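DNA repair protein RecN (Deinococcus radiodurans, PDB 4ABX) probably takes part in recombinational repair of damaged DNA as an SMC-like, ATP-binding protein, of which this chain is the coiled-coil domain. Local coordinates at residues A[9-21]-A[155-169]. Numbering follows the deposited sequence.
Sequences ERARQIDLLAFQV and AAEELAGLEEDERDA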
loop_
_atom_site.group_PDB
_atom_site.type_symbol
_atom_site.label_atom_id
_atom_site.label_comp_id
_atom_site.label_asym_id
_atom_site.label_seq_id
_atom_site.Cartn_x
_atom_site.Cartn_y
_atom_site.Cartn_z
ATOM N N GLU A 9 4.566 -44.796 58.229
ATOM C CA GLU A 9 4.205 -43.392 58.055
ATOM C C GLU A 9 5.396 -42.460 58.281
ATOM O O GLU A 9 5.554 -41.455 57.586
ATOM C CB GLU A 9 3.050 -43.013 58.980
ATOM C CG GLU A 9 1.709 -43.579 58.554
ATOM C CD GLU A 9 0.620 -43.329 59.579
ATOM O OE1 GLU A 9 0.940 -42.831 60.678
ATOM O OE2 GLU A 9 -0.557 -43.636 59.288
ATOM N N ARG A 10 6.231 -42.796 59.254
ATOM C CA ARG A 10 7.423 -42.003 59.523
ATOM C C ARG A 10 8.405 -42.081 58.358
ATOM O O ARG A 10 9.014 -41.080 57.983
ATOM C CB ARG A 10 8.109 -42.468 60.805
ATOM C CG ARG A 10 9.293 -41.605 61.206
ATOM C CD ARG A 10 10.208 -42.322 62.203
ATOM N NE ARG A 10 9.488 -42.795 63.379
ATOM C CZ ARG A 10 9.759 -43.931 64.017
ATOM N NH1 ARG A 10 10.736 -44.723 63.589
ATOM N NH2 ARG A 10 9.046 -44.280 65.078
ATOM N N ALA A 11 8.567 -43.279 57.799
ATOM C CA ALA A 11 9.471 -43.475 56.669
ATOM C C ALA A 11 9.043 -42.603 55.492
ATOM O O ALA A 11 9.871 -41.955 54.850
ATOM C CB ALA A 11 9.516 -44.944 56.263
ATOM N N ARG A 12 7.743 -42.582 55.221
ATOM C CA ARG A 12 7.218 -41.783 54.124
ATOM C C ARG A 12 7.359 -40.290 54.408
ATOM O O ARG A 12 7.632 -39.506 53.507
ATOM C CB ARG A 12 5.760 -42.160 53.804
ATOM C CG ARG A 12 5.594 -43.600 53.287
ATOM C CD ARG A 12 4.222 -43.846 52.662
ATOM N NE ARG A 12 3.125 -43.460 53.545
ATOM C CZ ARG A 12 2.540 -44.272 54.420
ATOM N NH1 ARG A 12 2.939 -45.536 54.543
ATOM N NH2 ARG A 12 1.550 -43.820 55.177
ATOM N N GLN A 13 7.182 -39.898 55.665
ATOM C CA GLN A 13 7.307 -38.493 56.023
ATOM C C GLN A 13 8.746 -38.018 55.845
ATOM O O GLN A 13 8.988 -36.890 55.417
ATOM C CB GLN A 13 6.825 -38.243 57.452
ATOM C CG GLN A 13 6.851 -36.774 57.865
ATOM C CD GLN A 13 5.780 -35.950 57.172
ATOM O OE1 GLN A 13 5.716 -34.733 57.334
ATOM N NE2 GLN A 13 4.928 -36.614 56.403
ATOM N N ILE A 14 9.701 -38.885 56.170
ATOM C CA ILE A 14 11.114 -38.585 55.942
ATOM C C ILE A 14 11.407 -38.306 54.463
ATOM O O ILE A 14 12.124 -37.360 54.144
ATOM C CB ILE A 14 12.029 -39.719 56.462
ATOM C CG1 ILE A 14 12.023 -39.729 57.991
ATOM C CG2 ILE A 14 13.455 -39.561 55.929
ATOM C CD1 ILE A 14 12.760 -40.910 58.617
ATOM N N ASP A 15 10.852 -39.126 53.569
ATOM C CA ASP A 15 11.041 -38.934 52.130
ATOM C C ASP A 15 10.407 -37.631 51.655
ATOM O O ASP A 15 10.977 -36.909 50.841
ATOM C CB ASP A 15 10.437 -40.097 51.335
ATOM C CG ASP A 15 11.286 -41.355 51.389
ATOM O OD1 ASP A 15 12.489 -41.254 51.699
ATOM O OD2 ASP A 15 10.747 -42.446 51.105
ATOM N N LEU A 16 9.206 -37.354 52.152
ATOM C CA LEU A 16 8.493 -36.123 51.820
ATOM C C LEU A 16 9.331 -34.889 52.150
ATOM O O LEU A 16 9.551 -34.021 51.306
ATOM C CB LEU A 16 7.172 -36.072 52.593
ATOM C CG LEU A 16 6.350 -34.781 52.546
ATOM C CD1 LEU A 16 6.026 -34.399 51.110
ATOM C CD2 LEU A 16 5.075 -34.946 53.353
ATOM N N LEU A 17 9.800 -34.818 53.389
ATOM C CA LEU A 17 10.522 -33.644 53.857
ATOM C C LEU A 17 11.870 -33.502 53.153
ATOM O O LEU A 17 12.261 -32.401 52.757
ATOM C CB LEU A 17 10.711 -33.712 55.374
ATOM C CG LEU A 17 9.424 -33.740 56.202
ATOM C CD1 LEU A 17 9.710 -34.206 57.634
ATOM C CD2 LEU A 17 8.744 -32.375 56.192
ATOM N N ALA A 18 12.576 -34.617 52.995
ATOM C CA ALA A 18 13.863 -34.595 52.312
ATOM C C ALA A 18 13.706 -34.028 50.902
ATOM O O ALA A 18 14.540 -33.251 50.443
ATOM C CB ALA A 18 14.475 -35.987 52.265
ATOM N N PHE A 19 12.629 -34.420 50.228
ATOM C CA PHE A 19 12.352 -33.968 48.866
ATOM C C PHE A 19 12.046 -32.473 48.826
ATOM O O PHE A 19 12.495 -31.753 47.931
ATOM C CB PHE A 19 11.174 -34.759 48.274
ATOM C CG PHE A 19 10.643 -34.185 46.989
ATOM C CD1 PHE A 19 9.734 -33.137 47.007
ATOM C CD2 PHE A 19 11.059 -34.686 45.765
ATOM C CE1 PHE A 19 9.247 -32.601 45.827
ATOM C CE2 PHE A 19 10.574 -34.157 44.580
ATOM C CZ PHE A 19 9.668 -33.113 44.611
ATOM N N GLN A 20 11.276 -32.008 49.799
ATOM C CA GLN A 20 10.930 -30.598 49.873
ATOM C C GLN A 20 12.153 -29.726 50.167
ATOM O O GLN A 20 12.338 -28.675 49.553
ATOM C CB GLN A 20 9.820 -30.381 50.899
ATOM C CG GLN A 20 8.462 -30.849 50.400
ATOM C CD GLN A 20 7.403 -30.895 51.489
ATOM O OE1 GLN A 20 7.710 -30.824 52.678
ATOM N NE2 GLN A 20 6.142 -31.013 51.081
ATOM N N VAL A 21 12.996 -30.187 51.084
ATOM C CA VAL A 21 14.233 -29.486 51.427
ATOM C C VAL A 21 15.178 -29.404 50.232
ATOM O O VAL A 21 15.745 -28.347 49.947
ATOM C CB VAL A 21 14.951 -30.173 52.611
ATOM C CG1 VAL A 21 16.389 -29.676 52.749
ATOM C CG2 VAL A 21 14.163 -29.962 53.905
ATOM N N ALA A 155 11.086 -27.590 57.684
ATOM C CA ALA A 155 11.094 -28.934 57.117
ATOM C C ALA A 155 12.372 -29.667 57.499
ATOM O O ALA A 155 12.333 -30.851 57.852
ATOM C CB ALA A 155 10.928 -28.891 55.608
ATOM N N ALA A 156 13.498 -28.956 57.431
ATOM C CA ALA A 156 14.797 -29.541 57.751
ATOM C C ALA A 156 14.872 -29.954 59.216
ATOM O O ALA A 156 15.413 -31.012 59.547
ATOM C CB ALA A 156 15.927 -28.565 57.412
ATOM N N GLU A 157 14.338 -29.109 60.093
ATOM C CA GLU A 157 14.310 -29.411 61.515
ATOM C C GLU A 157 13.423 -30.622 61.796
ATOM O O GLU A 157 13.818 -31.550 62.505
ATOM C CB GLU A 157 13.830 -28.201 62.321
ATOM C CG GLU A 157 13.660 -28.498 63.802
ATOM C CD GLU A 157 13.477 -27.250 64.637
ATOM O OE1 GLU A 157 12.867 -26.280 64.139
ATOM O OE2 GLU A 157 13.950 -27.240 65.793
ATOM N N GLU A 158 12.220 -30.617 61.233
ATOM C CA GLU A 158 11.311 -31.736 61.435
ATOM C C GLU A 158 11.956 -33.039 60.949
ATOM O O GLU A 158 11.887 -34.070 61.615
ATOM C CB GLU A 158 9.984 -31.479 60.723
ATOM C CG GLU A 158 8.924 -32.526 61.017
ATOM C CD GLU A 158 7.688 -32.367 60.157
ATOM O OE1 GLU A 158 7.542 -31.308 59.511
ATOM O OE2 GLU A 158 6.861 -33.301 60.131
ATOM N N LEU A 159 12.609 -32.971 59.796
ATOM C CA LEU A 159 13.305 -34.116 59.223
ATOM C C LEU A 159 14.378 -34.681 60.163
ATOM O O LEU A 159 14.520 -35.895 60.297
ATOM C CB LEU A 159 13.927 -33.723 57.876
ATOM C CG LEU A 159 14.865 -34.724 57.201
ATOM C CD1 LEU A 159 14.142 -36.034 56.916
ATOM C CD2 LEU A 159 15.428 -34.127 55.923
ATOM N N ALA A 160 15.136 -33.802 60.810
ATOM C CA ALA A 160 16.181 -34.249 61.721
ATOM C C ALA A 160 15.603 -35.014 62.910
ATOM O O ALA A 160 16.180 -36.008 63.361
ATOM C CB ALA A 160 17.020 -33.070 62.199
ATOM N N GLY A 161 14.469 -34.546 63.422
ATOM C CA GLY A 161 13.829 -35.191 64.555
ATOM C C GLY A 161 13.349 -36.586 64.207
ATOM O O GLY A 161 13.438 -37.511 65.016
ATOM N N LEU A 162 12.842 -36.745 62.989
ATOM C CA LEU A 162 12.343 -38.043 62.549
ATOM C C LEU A 162 13.473 -39.046 62.342
ATOM O O LEU A 162 13.365 -40.207 62.733
ATOM C CB LEU A 162 11.507 -37.902 61.276
ATOM C CG LEU A 162 10.169 -37.187 61.476
ATOM C CD1 LEU A 162 9.379 -37.135 60.178
ATOM C CD2 LEU A 162 9.363 -37.863 62.571
ATOM N N GLU A 163 14.560 -38.591 61.730
ATOM C CA GLU A 163 15.725 -39.440 61.527
ATOM C C GLU A 163 16.297 -39.915 62.862
ATOM O O GLU A 163 16.731 -41.060 62.987
ATOM C CB GLU A 163 16.788 -38.697 60.718
ATOM C CG GLU A 163 16.343 -38.354 59.306
ATOM C CD GLU A 163 17.391 -37.586 58.533
ATOM O OE1 GLU A 163 18.201 -36.881 59.170
ATOM O OE2 GLU A 163 17.410 -37.693 57.289
ATOM N N GLU A 164 16.289 -39.036 63.859
ATOM C CA GLU A 164 16.775 -39.398 65.185
ATOM C C GLU A 164 15.873 -40.438 65.844
ATOM O O GLU A 164 16.358 -41.360 66.507
ATOM C CB GLU A 164 16.891 -38.164 66.081
ATOM C CG GLU A 164 17.446 -38.469 67.465
ATOM C CD GLU A 164 17.497 -37.246 68.356
ATOM O OE1 GLU A 164 18.405 -36.408 68.171
ATOM O OE2 GLU A 164 16.628 -37.123 69.244
ATOM N N ASP A 165 14.563 -40.286 65.663
ATOM C CA ASP A 165 13.604 -41.229 66.228
ATOM C C ASP A 165 13.836 -42.623 65.658
ATOM O O ASP A 165 13.722 -43.623 66.367
ATOM C CB ASP A 165 12.166 -40.785 65.945
ATOM C CG ASP A 165 11.816 -39.469 66.614
ATOM O OD1 ASP A 165 12.402 -39.162 67.672
ATOM O OD2 ASP A 165 10.952 -38.740 66.081
ATOM N N GLU A 166 14.157 -42.682 64.369
ATOM C CA GLU A 166 14.430 -43.956 63.718
ATOM C C GLU A 166 15.683 -44.611 64.275
ATOM O O GLU A 166 15.684 -45.804 64.567
ATOM C CB GLU A 166 14.553 -43.790 62.205
ATOM C CG GLU A 166 13.245 -43.988 61.460
ATOM C CD GLU A 166 13.430 -44.001 59.957
ATOM O OE1 GLU A 166 14.492 -43.539 59.486
ATOM O OE2 GLU A 166 12.516 -44.478 59.251
ATOM N N ARG A 167 16.751 -43.832 64.421
ATOM C CA ARG A 167 17.977 -44.357 65.008
ATOM C C ARG A 167 17.755 -44.809 66.451
ATOM O O ARG A 167 18.294 -45.828 66.882
ATOM C CB ARG A 167 19.118 -43.338 64.909
ATOM C CG ARG A 167 19.877 -43.410 63.587
ATOM C CD ARG A 167 21.038 -42.429 63.531
ATOM N NE ARG A 167 20.586 -41.064 63.274
ATOM C CZ ARG A 167 20.351 -40.164 64.222
ATOM N NH1 ARG A 167 20.531 -40.483 65.498
ATOM N NH2 ARG A 167 19.940 -38.947 63.893
ATOM N N ASP A 168 16.951 -44.054 67.192
ATOM C CA ASP A 168 16.616 -44.433 68.560
ATOM C C ASP A 168 15.793 -45.718 68.588
ATOM O O ASP A 168 15.906 -46.519 69.518
ATOM C CB ASP A 168 15.860 -43.306 69.272
ATOM C CG ASP A 168 16.773 -42.176 69.716
ATOM O OD1 ASP A 168 18.008 -42.314 69.579
ATOM O OD2 ASP A 168 16.255 -41.153 70.215
ATOM N N ALA A 169 14.972 -45.913 67.562
ATOM C CA ALA A 169 14.081 -47.068 67.498
ATOM C C ALA A 169 14.838 -48.393 67.403
ATOM O O ALA A 169 14.392 -49.411 67.934
ATOM C CB ALA A 169 13.115 -46.923 66.333
#
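I14 and L17 of the helical segment 9-21 pack against L159 and L162 of the helical segment 155-169, their axes approaching to 9.0 Å and running antiparallel at 148°. The nearest backbone pair, L17 and A155, has its CA atoms 5.8 Å apart, with I14 and L159 next. Knobs-into-holes packing, as in an antiparallel coiled coil, is met in both directions: R10, I14 and L17 each sit among four residues of 155-169, and L162 returns the insertion among R10, Q13, I14 and L17. The two branches of L162 part company, CD1 pressing on Q13 CG (3.4 Å) and CD2 lying by the aliphatic CG of R10. I14 also divides its contacts. Its CG2, anti to the backbone N, meets L159 CD1 at 3.7 Å, whereas CG1, beside that N (chi1 -71°), runs past L162 CB and carries CD1 to E166 OE1. L17 crosses E158 at about a right angle, with CD2 3.7 Å from E158 OE1, and the carboxylate of E158 lies against both L17 methyls. Toward the end of the seam at V21, the CG2 branch touches A155 CB and A156. At the other end R10, bent at chi3, brings NH1 to 3.4 Å from E166 CG near the guanidinium plane, while D165 CB lies over one face. R10 NH1 and E166 OE2 remain 4.7 Å apart, so any attraction between the charges is probably long-range; the guanidinium and carboxylate planes are nearly perpendicular, at 83°. The contact pairs helix 6-27 with helix 145-169, the first and last of the chain, and its centre is about 40 Å from the centre of the chain, at the end of the elongated all-helical domain where both termini emerge.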